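Local atomic coordinates of DegV domain-containing protein spr0652 (PDB entry 6CNG), a protein that binds linoleic acid and probably other long-chain fatty acids, and as a FakB protein probably presents them to a fatty acid kinase for phosphorylation. Residues G30-L36 and V145-E150; S140-E144 and K175-L179; G243-G247 and F271-D275; R248-R254 and D275-T281. All coordinates share one frame; numbering follows the deposited sequence.

How the contacts relate
Helix 143-157 ties the first two contacts together: contact 1 uses its first turns and contact 2 its start, and Gly30 O probably accepts a hydrogen bond from Gly142 N at 2.8 Å. Their centres lie about 11 Å apart; contact 2 lines the fatty acid, whose nearest atoms are about 4 Å from the Ala141 side chain, and contact 1 comes within about 6 Å of it at Gly30. Contact 4, away from the annotated sites, stands behind the same helix, with Leu147 CD2 packed 3.4 Å from Val250 CG2. Contacts 2 and 4 reach the same sheet. Contact 3 shares Asp275 with contact 4 and lies farthest out, about 20 Å centre to centre from contact 1.

Contact 1: G30-L36 and V145-E150; sequences GCDYRQL and VDLLVE
Asp146, near the start of helix 143-157, reaches into loop 30-36 and meets three consecutive residues there. Its OD1 takes the backbone N-H of Asp32 on the syn side, with Asp32 N 2.8 Å from Asp146 OD1 and an N-H...O angle of 162°. With CG beside its own backbone N (chi1 -59°), Asp146 brings its second oxygen, OD2, to 2.5 Å from Asp32 OD2, and the two side chains cross at about a right angle. The other oxygen of Asp32, OD1, accepts from Ser282 N. Packing is dense around this pair. Cys31 CB lies 3.6 Å from Val145 CG1, and the Tyr33 ring turns an edge to the helix backbone, CE2 being 3.5 Å from Asp146 O. One turn on, Val149 CG1 meets Tyr33 CD2 at 3.9 Å and also touches Leu36 CD1, with Phe45 of strand 43-54 against all three side chains. Toward Glu150, which is partly exposed, the contact thins: Tyr33 OH stays 4.1 Å from Glu150 OE2, an oxygen held by a salt bridge to Lys277. Back in the buried part, two acid oxygens this close imply that one carboxyl group probably keeps a proton and donates it to the other.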
# COMPACT_ATOMS: atom_id res chain seq x y z
N GLY A 30 -3.42 -1.26 -4.23
CA GLY A 30 -2.82 -0.55 -3.12
C GLY A 30 -1.41 -0.99 -2.80
O GLY A 30 -0.74 -0.33 -2.01
N CYS A 31 -0.99 -2.13 -3.36
CA CYS A 31 0.41 -2.57 -3.41
C CYS A 31 1.06 -1.98 -4.65
O CYS A 31 0.48 -1.96 -5.73
CB CYS A 31 0.47 -4.10 -3.51
SG CYS A 31 2.10 -4.85 -3.76
N ASP A 32 2.28 -1.50 -4.49
CA ASP A 32 2.94 -0.80 -5.56
C ASP A 32 3.69 -1.70 -6.52
O ASP A 32 4.10 -1.22 -7.58
CB ASP A 32 3.90 0.23 -4.96
CG ASP A 32 3.20 1.14 -3.97
OD1 ASP A 32 2.29 1.87 -4.36
OD2 ASP A 32 3.53 1.07 -2.78
N TYR A 33 3.89 -2.98 -6.18
CA TYR A 33 4.57 -3.92 -7.06
C TYR A 33 3.68 -4.27 -8.25
O TYR A 33 2.51 -4.61 -8.09
CB TYR A 33 4.89 -5.21 -6.29
CG TYR A 33 6.00 -5.11 -5.27
CD1 TYR A 33 7.20 -4.50 -5.57
CD2 TYR A 33 5.83 -5.63 -4.01
CE1 TYR A 33 8.20 -4.42 -4.62
CE2 TYR A 33 6.82 -5.56 -3.07
CZ TYR A 33 8.00 -4.96 -3.37
OH TYR A 33 8.98 -4.90 -2.39
N ARG A 34 4.27 -4.23 -9.45
CA ARG A 34 3.69 -4.94 -10.59
C ARG A 34 4.35 -6.30 -10.79
O ARG A 34 3.69 -7.25 -11.22
CB ARG A 34 3.81 -4.12 -11.88
CG ARG A 34 3.60 -2.59 -11.77
CD ARG A 34 2.19 -2.23 -11.40
NE ARG A 34 1.82 -0.91 -11.90
CZ ARG A 34 0.62 -0.37 -11.74
NH1 ARG A 34 -0.32 -1.02 -11.08
NH2 ARG A 34 0.36 0.83 -12.25
N GLN A 35 5.62 -6.39 -10.43
CA GLN A 35 6.37 -7.62 -10.40
C GLN A 35 6.99 -7.73 -9.02
O GLN A 35 7.51 -6.75 -8.51
CB GLN A 35 7.53 -7.60 -11.42
CG GLN A 35 7.13 -7.42 -12.88
CD GLN A 35 8.31 -7.24 -13.82
OE1 GLN A 35 8.50 -8.02 -14.74
NE2 GLN A 35 9.10 -6.21 -13.59
N LEU A 36 6.98 -8.93 -8.46
CA LEU A 36 7.55 -9.17 -7.15
C LEU A 36 9.02 -9.47 -7.32
O LEU A 36 9.35 -10.40 -8.04
CB LEU A 36 6.88 -10.36 -6.52
CG LEU A 36 7.13 -10.59 -5.03
CD1 LEU A 36 6.92 -9.35 -4.22
CD2 LEU A 36 6.18 -11.65 -4.59
N VAL A 145 2.09 -2.52 2.65
CA VAL A 145 1.63 -3.67 1.88
C VAL A 145 2.78 -4.27 1.10
O VAL A 145 2.91 -5.49 0.98
CB VAL A 145 0.46 -3.26 0.97
CG1 VAL A 145 0.12 -4.37 0.07
CG2 VAL A 145 -0.75 -2.88 1.79
N ASP A 146 3.62 -3.43 0.53
CA ASP A 146 4.76 -3.94 -0.19
C ASP A 146 5.64 -4.81 0.70
O ASP A 146 6.07 -5.88 0.29
CB ASP A 146 5.53 -2.76 -0.75
CG ASP A 146 4.67 -1.90 -1.67
OD1 ASP A 146 3.65 -2.41 -2.17
OD2 ASP A 146 4.99 -0.71 -1.90
N LEU A 147 5.93 -4.34 1.92
CA LEU A 147 6.71 -5.14 2.85
C LEU A 147 6.04 -6.47 3.14
O LEU A 147 6.71 -7.50 3.26
CB LEU A 147 6.87 -4.37 4.14
CG LEU A 147 7.95 -3.29 4.17
CD1 LEU A 147 7.93 -2.61 5.51
CD2 LEU A 147 9.32 -3.87 3.86
N LEU A 148 4.73 -6.46 3.32
CA LEU A 148 4.05 -7.70 3.63
C LEU A 148 4.20 -8.69 2.50
O LEU A 148 4.38 -9.88 2.73
CB LEU A 148 2.57 -7.45 3.86
CG LEU A 148 2.19 -6.62 5.06
CD1 LEU A 148 0.70 -6.52 5.11
CD2 LEU A 148 2.70 -7.23 6.31
N VAL A 149 4.09 -8.21 1.28
CA VAL A 149 4.22 -9.10 0.13
C VAL A 149 5.64 -9.62 -0.00
O VAL A 149 5.85 -10.80 -0.27
CB VAL A 149 3.73 -8.34 -1.10
CG1 VAL A 149 4.36 -8.87 -2.32
CG2 VAL A 149 2.23 -8.45 -1.16
N GLU A 150 6.62 -8.76 0.19
CA GLU A 150 7.99 -9.21 0.22
C GLU A 150 8.19 -10.28 1.28
O GLU A 150 8.90 -11.27 1.05
CB GLU A 150 8.91 -8.02 0.49
CG GLU A 150 10.31 -8.48 0.84
CD GLU A 150 11.31 -7.35 0.96
OE1 GLU A 150 12.52 -7.64 1.03
OE2 GLU A 150 10.88 -6.18 0.97

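Contact 2: S140-E144 and K175-L179; sequences SAGGE and KTKLL. With NA (sodium ion), chain D.
The Glu144 carboxylate is layered between the two segments: the Lys177 peptide lies over one face, its C 3.5 Å from Glu144 OE1, and Ser140 OG donates to OE1 from the opposite side, 38° out of the carboxylate plane. At the rim, Thr176 OG1 donates to OE2 along the anti lone pair, 2.8 Å from Thr176 OG1 to Glu144 OE2. This is where the start of helix 143-157, with Gly142 at the N-cap, packs on strand 176-182 in the DegV fatty acid-binding fold. The extended side chain of Glu144, with CG anti to the backbone N (chi1 -160°), reaches across the strand, and its CG also touches Lys177 O at 3.4 Å. Ser140 OG does double duty: it lies 2.6 Å from Glu144 OE1 and rests 3.5 Å from Leu178 CB. Beyond it, Leu178 CD1 packs on Ala141 O at 3.6 Å. Ser140, Ala141 and Leu178 all touch the linoleic acid, so the Ser140 end of this hydrogen-bonded chain borders the lipid pocket. At the OE2 end of the carboxylate sits a sodium ion, which probably helps hold OE2 in place and is bound as well by the carbonyl oxygen of Gln173. The ion is 2.7 Å from Glu144 OE2 and 2.3 Å from Thr176 O, and a water completes the ligands seen.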
# COMPACT_ATOMS: atom_id res chain seq x y z
N SER A 140 -3.79 -0.94 5.77
CA SER A 140 -2.72 -0.06 5.35
C SER A 140 -2.78 0.13 3.84
O SER A 140 -3.80 -0.13 3.20
CB SER A 140 -1.37 -0.60 5.85
OG SER A 140 -0.39 0.41 5.82
N ALA A 141 -1.69 0.62 3.28
CA ALA A 141 -1.57 0.77 1.84
C ALA A 141 -0.10 1.00 1.53
O ALA A 141 0.72 1.18 2.44
CB ALA A 141 -2.41 1.94 1.35
N GLY A 142 0.22 0.99 0.24
CA GLY A 142 1.54 1.48 -0.13
C GLY A 142 2.67 0.65 0.43
O GLY A 142 2.64 -0.57 0.41
N GLY A 143 3.70 1.33 0.94
CA GLY A 143 4.94 0.66 1.33
C GLY A 143 4.77 -0.46 2.34
O GLY A 143 5.54 -1.43 2.32
N GLU A 144 3.78 -0.36 3.22
CA GLU A 144 3.58 -1.41 4.21
C GLU A 144 3.03 -2.67 3.58
O GLU A 144 3.44 -3.78 3.92
CB GLU A 144 2.68 -0.93 5.35
CG GLU A 144 2.87 -1.80 6.55
CD GLU A 144 1.85 -1.63 7.65
OE1 GLU A 144 1.15 -0.61 7.67
OE2 GLU A 144 1.76 -2.53 8.52
N LYS A 175 4.84 -6.11 13.45
CA LYS A 175 6.14 -5.47 13.36
C LYS A 175 6.22 -4.41 12.28
O LYS A 175 7.28 -3.83 12.10
CB LYS A 175 7.26 -6.49 13.01
CG LYS A 175 7.68 -7.48 14.09
CD LYS A 175 8.64 -8.56 13.52
CE LYS A 175 8.24 -10.00 13.92
NZ LYS A 175 7.98 -10.90 12.74
N THR A 176 5.15 -4.19 11.53
CA THR A 176 5.15 -3.29 10.39
C THR A 176 4.17 -2.15 10.61
O THR A 176 3.09 -2.33 11.19
CB THR A 176 4.81 -4.03 9.08
OG1 THR A 176 3.52 -4.62 9.14
CG2 THR A 176 5.80 -5.09 8.81
N LYS A 177 4.56 -0.97 10.12
CA LYS A 177 3.81 0.26 10.29
C LYS A 177 3.85 1.08 9.00
O LYS A 177 4.59 0.77 8.07
CB LYS A 177 4.36 1.05 11.50
CG LYS A 177 4.39 0.26 12.87
CD LYS A 177 3.03 0.10 13.55
CE LYS A 177 3.06 -0.85 14.80
NZ LYS A 177 1.69 -1.18 15.35
N LEU A 178 3.05 2.16 8.96
CA LEU A 178 3.05 3.09 7.84
C LEU A 178 3.10 4.53 8.34
O LEU A 178 2.35 4.92 9.23
CB LEU A 178 1.79 2.92 6.97
CG LEU A 178 1.74 3.81 5.71
CD1 LEU A 178 2.62 3.28 4.62
CD2 LEU A 178 0.36 3.96 5.18
N LEU A 179 3.97 5.33 7.75
CA LEU A 179 3.92 6.77 7.89
C LEU A 179 3.73 7.35 6.49
O LEU A 179 4.28 6.83 5.52
CB LEU A 179 5.23 7.31 8.43
CG LEU A 179 5.43 7.52 9.93
CD1 LEU A 179 6.90 7.70 10.26
CD2 LEU A 179 4.69 8.74 10.40
NA NA D . 0.92 -3.12 10.99
O HOH W 1 -1.16 -3.53 10.21

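Contact 3: G243-G247 and F271-D275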
# COMPACT_ATOMS: atom_id res chain seq x y z
N GLY A 243 9.73 3.47 16.89
CA GLY A 243 10.53 2.34 17.23
C GLY A 243 11.27 1.68 16.11
O GLY A 243 11.60 0.49 16.23
N TYR A 244 11.53 2.39 15.00
CA TYR A 244 12.40 1.88 13.96
C TYR A 244 13.78 1.59 14.55
O TYR A 244 14.25 2.31 15.44
CB TYR A 244 12.48 2.88 12.79
CG TYR A 244 13.35 2.43 11.63
CD1 TYR A 244 12.92 1.46 10.73
CD2 TYR A 244 14.61 2.96 11.43
CE1 TYR A 244 13.71 1.04 9.72
CE2 TYR A 244 15.40 2.54 10.42
CZ TYR A 244 14.96 1.59 9.57
OH TYR A 244 15.77 1.20 8.57
N ALA A 245 14.42 0.52 14.08
CA ALA A 245 15.70 0.09 14.63
C ALA A 245 16.62 -0.48 13.55
O ALA A 245 17.40 -1.40 13.81
CB ALA A 245 15.49 -0.91 15.76
N GLY A 246 16.57 0.09 12.34
CA GLY A 246 17.46 -0.31 11.26
C GLY A 246 16.95 -1.38 10.32
O GLY A 246 17.72 -1.83 9.48
N GLY A 247 15.67 -1.79 10.43
CA GLY A 247 15.08 -2.79 9.55
C GLY A 247 14.71 -2.29 8.16
O GLY A 247 15.25 -1.31 7.64
N PHE A 271 21.23 4.86 11.06
CA PHE A 271 21.06 3.42 11.17
C PHE A 271 21.80 2.82 9.98
O PHE A 271 21.19 2.59 8.92
CB PHE A 271 19.58 3.03 11.14
CG PHE A 271 18.74 3.67 12.21
CD1 PHE A 271 18.10 4.87 11.99
CD2 PHE A 271 18.58 3.05 13.44
CE1 PHE A 271 17.33 5.46 12.97
CE2 PHE A 271 17.79 3.62 14.42
CZ PHE A 271 17.17 4.83 14.19
N PRO A 272 23.11 2.57 10.09
CA PRO A 272 23.91 2.25 8.90
C PRO A 272 23.49 0.98 8.12
O PRO A 272 23.79 0.88 6.92
CB PRO A 272 25.34 2.13 9.46
CG PRO A 272 25.14 1.94 10.93
CD PRO A 272 23.96 2.71 11.29
N GLN A 273 22.79 0.05 8.76
CA GLN A 273 22.39 -1.20 8.13
C GLN A 273 21.02 -1.13 7.46
O GLN A 273 20.54 -2.16 6.96
CB GLN A 273 22.42 -2.33 9.16
CG GLN A 273 23.69 -3.21 9.08
CD GLN A 273 25.00 -2.40 9.02
OE1 GLN A 273 25.61 -2.25 7.95
NE2 GLN A 273 25.45 -1.92 10.17
N ALA A 274 20.38 0.03 7.42
CA ALA A 274 19.02 0.13 6.91
C ALA A 274 18.94 -0.39 5.48
O ALA A 274 19.81 -0.13 4.65
CB ALA A 274 18.53 1.57 6.97
N ASP A 275 17.86 -1.11 5.21
CA ASP A 275 17.60 -1.73 3.93
C ASP A 275 16.39 -0.97 3.41
O ASP A 275 15.25 -1.24 3.79
CB ASP A 275 17.34 -3.22 4.12
CG ASP A 275 16.91 -3.93 2.84
OD1 ASP A 275 16.84 -3.28 1.77
OD2 ASP A 275 16.64 -5.15 2.91
O HOH W 2 17.87 -3.68 7.10
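Tyr244 and Phe271 form a T-shaped pair, the edge of the tyrosine set against the face of the phenylalanine, with ring centroids 5.1 Å apart and planes at 80°. From CB the tyrosine leaves with CG anti to its backbone N (chi1 -179°), which carries the ring back beneath its own chain: Gly246 N sits 3.3 Å above the plane of the Tyr244 ring, offset toward the rim. CD2 comes next and stands over the centre of the Phe271 ring. CE2 follows, 3.9 Å from Phe271 CD1, while CE1 on the far edge packs against Ile249. At the tip, the hydroxyl does two things. It donates to its own chain, Tyr244 OH being 2.7 Å from Gly247 O, with the donor tilted out of the carbonyl plane, and it presses on the methyl of the facing loop, 3.2 Å from Ala274 CB. That loop is a type I turn from Phe271 to Ala274, closed by Ala274 N donating to Phe271 O at 3.1 Å. Its exit approaches the glycines, where Ala274 CA makes a CA-H...O contact of 3.5 Å with Gly246 O. A water also links the backbones, donating to Gly246 O and Gln273 O. In the fold, the contact lies at the surface, where chain leaving helix 228-242 through a Schellman motif at Gly243 meets chain leaving helix 257-270. Ile267 of the latter helix packs on both Tyr244 and Ala274, just ahead of the parallel strands 247-253 and 275-280.

Contact 4: R248-R254 and D275-T281; sequences RIVMAQR and DIKILPT
Ile249 and Met251 exchange backbone hydrogen bonds with Asp275, Lys277 and Leu279, making strands 248-253 and 275-280 parallel neighbours of a beta-alpha-beta unit whose crossover is helix 257-270. The bonds run in the regular parallel pattern: Met251 N lies 2.9 Å from Lys277 O, almost straight at 178°, and Leu279 N is 2.8 Å from Met251 O. The strand axes are twisted by -23°. CA-H...O contacts fill the gaps between these bonds, as where Ala252 CA comes 3.2 Å from Leu279 O.

Outside this backbone shell, two sets of side chains face opposite ways. On one face Ile249 and Ile276 lie side by side, and Met251, extended beyond CG, sends CE to 4.0 Å from Ile276 CG2; helix 257-270 packs on this face through Ile267, Cys260 and Ser264. On the other, Val250 CG1 meets Leu279 CD1 at 3.9 Å beneath Asp146 of helix 143-157. Arg248 runs beside Asp275 without a direct salt bridge, a water joining Arg248 NE to Asp275 OD2, while Arg248 NH2 makes a salt bridge to Asp154.

Farther out, the C-terminal ends are pinned by polar groups. A chi1 of 52° brings Gln253 CG against Ile278 CG2, and the bend at chi2 then turns the amide, whose OE1 accepts from Asn256 N. Thr281 OG1 is hydrogen-bonded with Ser286 OG, and salt bridges to Asp68 and Glu291 hold the Arg254 guanidinium. A water in the plane of that guanidinium closes the end, 2.8 Å from Arg254 NH1 and 3.1 Å from Thr281 O, to which it donates.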
# COMPACT_ATOMS: atom_id res chain seq x y z
N ARG A 248 13.78 -2.99 7.55
CA ARG A 248 13.41 -2.68 6.18
C ARG A 248 12.48 -1.48 6.13
O ARG A 248 11.63 -1.29 7.00
CB ARG A 248 12.70 -3.85 5.53
CG ARG A 248 13.56 -5.06 5.27
CD ARG A 248 12.74 -6.17 4.66
NE ARG A 248 13.54 -7.36 4.50
CZ ARG A 248 13.07 -8.54 4.17
NH1 ARG A 248 11.78 -8.71 3.97
NH2 ARG A 248 13.90 -9.57 4.07
N ILE A 249 12.67 -0.66 5.10
CA ILE A 249 11.75 0.41 4.74
C ILE A 249 11.44 0.30 3.26
O ILE A 249 12.32 -0.01 2.46
CB ILE A 249 12.37 1.77 5.02
CG1 ILE A 249 12.69 1.94 6.50
CG2 ILE A 249 11.45 2.85 4.57
CD1 ILE A 249 13.38 3.23 6.79
N VAL A 250 10.18 0.56 2.92
CA VAL A 250 9.71 0.72 1.54
C VAL A 250 9.02 2.08 1.45
O VAL A 250 7.99 2.30 2.08
CB VAL A 250 8.76 -0.39 1.12
CG1 VAL A 250 8.27 -0.14 -0.24
CG2 VAL A 250 9.46 -1.71 1.18
N MET A 251 9.60 2.99 0.68
CA MET A 251 9.02 4.31 0.44
C MET A 251 8.35 4.31 -0.93
O MET A 251 9.02 4.39 -1.96
CB MET A 251 10.12 5.38 0.45
CG MET A 251 10.88 5.55 1.72
SD MET A 251 12.16 6.81 1.59
CE MET A 251 13.00 6.65 3.14
N ALA A 252 7.03 4.23 -0.94
CA ALA A 252 6.24 4.46 -2.16
C ALA A 252 5.96 5.95 -2.30
O ALA A 252 5.38 6.56 -1.42
CB ALA A 252 4.93 3.69 -2.06
N GLN A 253 6.35 6.53 -3.43
CA GLN A 253 6.27 7.97 -3.60
C GLN A 253 5.72 8.34 -4.98
O GLN A 253 5.85 7.59 -5.95
CB GLN A 253 7.64 8.62 -3.41
CG GLN A 253 8.74 8.03 -4.23
CD GLN A 253 8.79 8.58 -5.63
OE1 GLN A 253 8.47 9.72 -5.85
NE2 GLN A 253 9.21 7.76 -6.58
N ARG A 254 5.10 9.52 -5.03
CA ARG A 254 4.59 10.13 -6.26
C ARG A 254 5.36 11.42 -6.49
O ARG A 254 5.06 12.44 -5.87
CB ARG A 254 3.11 10.41 -6.17
CG ARG A 254 2.53 11.06 -7.39
CD ARG A 254 2.76 10.24 -8.63
NE ARG A 254 2.36 10.95 -9.83
CZ ARG A 254 2.63 10.52 -11.06
NH1 ARG A 254 3.27 9.38 -11.26
NH2 ARG A 254 2.25 11.26 -12.08
N ASP A 275 17.86 -1.11 5.21
CA ASP A 275 17.60 -1.73 3.93
C ASP A 275 16.39 -0.97 3.41
O ASP A 275 15.25 -1.24 3.79
CB ASP A 275 17.34 -3.22 4.12
CG ASP A 275 16.91 -3.93 2.84
OD1 ASP A 275 16.84 -3.28 1.77
OD2 ASP A 275 16.64 -5.15 2.91
N ILE A 276 16.63 0.01 2.56
CA ILE A 276 15.60 0.90 2.08
C ILE A 276 15.42 0.69 0.58
O ILE A 276 16.41 0.60 -0.16
CB ILE A 276 15.98 2.36 2.37
CG1 ILE A 276 16.27 2.54 3.85
CG2 ILE A 276 14.88 3.31 1.91
CD1 ILE A 276 16.83 3.90 4.15
N LYS A 277 14.15 0.62 0.16
CA LYS A 277 13.73 0.64 -1.23
C LYS A 277 12.83 1.85 -1.46
O LYS A 277 12.08 2.27 -0.59
CB LYS A 277 12.92 -0.63 -1.57
CG LYS A 277 13.60 -1.97 -1.26
CD LYS A 277 12.58 -3.14 -1.27
CE LYS A 277 13.05 -4.38 -0.48
NZ LYS A 277 13.32 -4.15 0.99
N ILE A 278 12.93 2.44 -2.65
CA ILE A 278 12.06 3.54 -3.06
C ILE A 278 11.32 3.06 -4.30
O ILE A 278 11.96 2.64 -5.28
CB ILE A 278 12.86 4.83 -3.34
CG1 ILE A 278 13.82 5.14 -2.19
CG2 ILE A 278 11.93 6.00 -3.60
CD1 ILE A 278 14.81 6.25 -2.50
N LEU A 279 9.99 3.06 -4.24
CA LEU A 279 9.16 2.58 -5.35
C LEU A 279 8.19 3.66 -5.81
O LEU A 279 7.69 4.43 -5.00
CB LEU A 279 8.31 1.37 -4.96
CG LEU A 279 9.04 0.13 -4.47
CD1 LEU A 279 8.02 -0.88 -4.06
CD2 LEU A 279 9.92 -0.38 -5.57
N PRO A 280 7.88 3.71 -7.09
CA PRO A 280 6.83 4.62 -7.53
C PRO A 280 5.46 4.10 -7.10
O PRO A 280 5.22 2.89 -7.07
CB PRO A 280 7.01 4.64 -9.05
CG PRO A 280 7.57 3.34 -9.36
CD PRO A 280 8.35 2.86 -8.19
N THR A 281 4.58 5.01 -6.75
CA THR A 281 3.24 4.62 -6.37
C THR A 281 2.47 4.01 -7.54
O THR A 281 2.72 4.32 -8.71
CB THR A 281 2.50 5.85 -5.86
OG1 THR A 281 2.83 6.98 -6.67
CG2 THR A 281 2.88 6.15 -4.46
O HOH W 3 16.52 -6.84 4.74
O HOH W 4 3.79 6.98 -9.91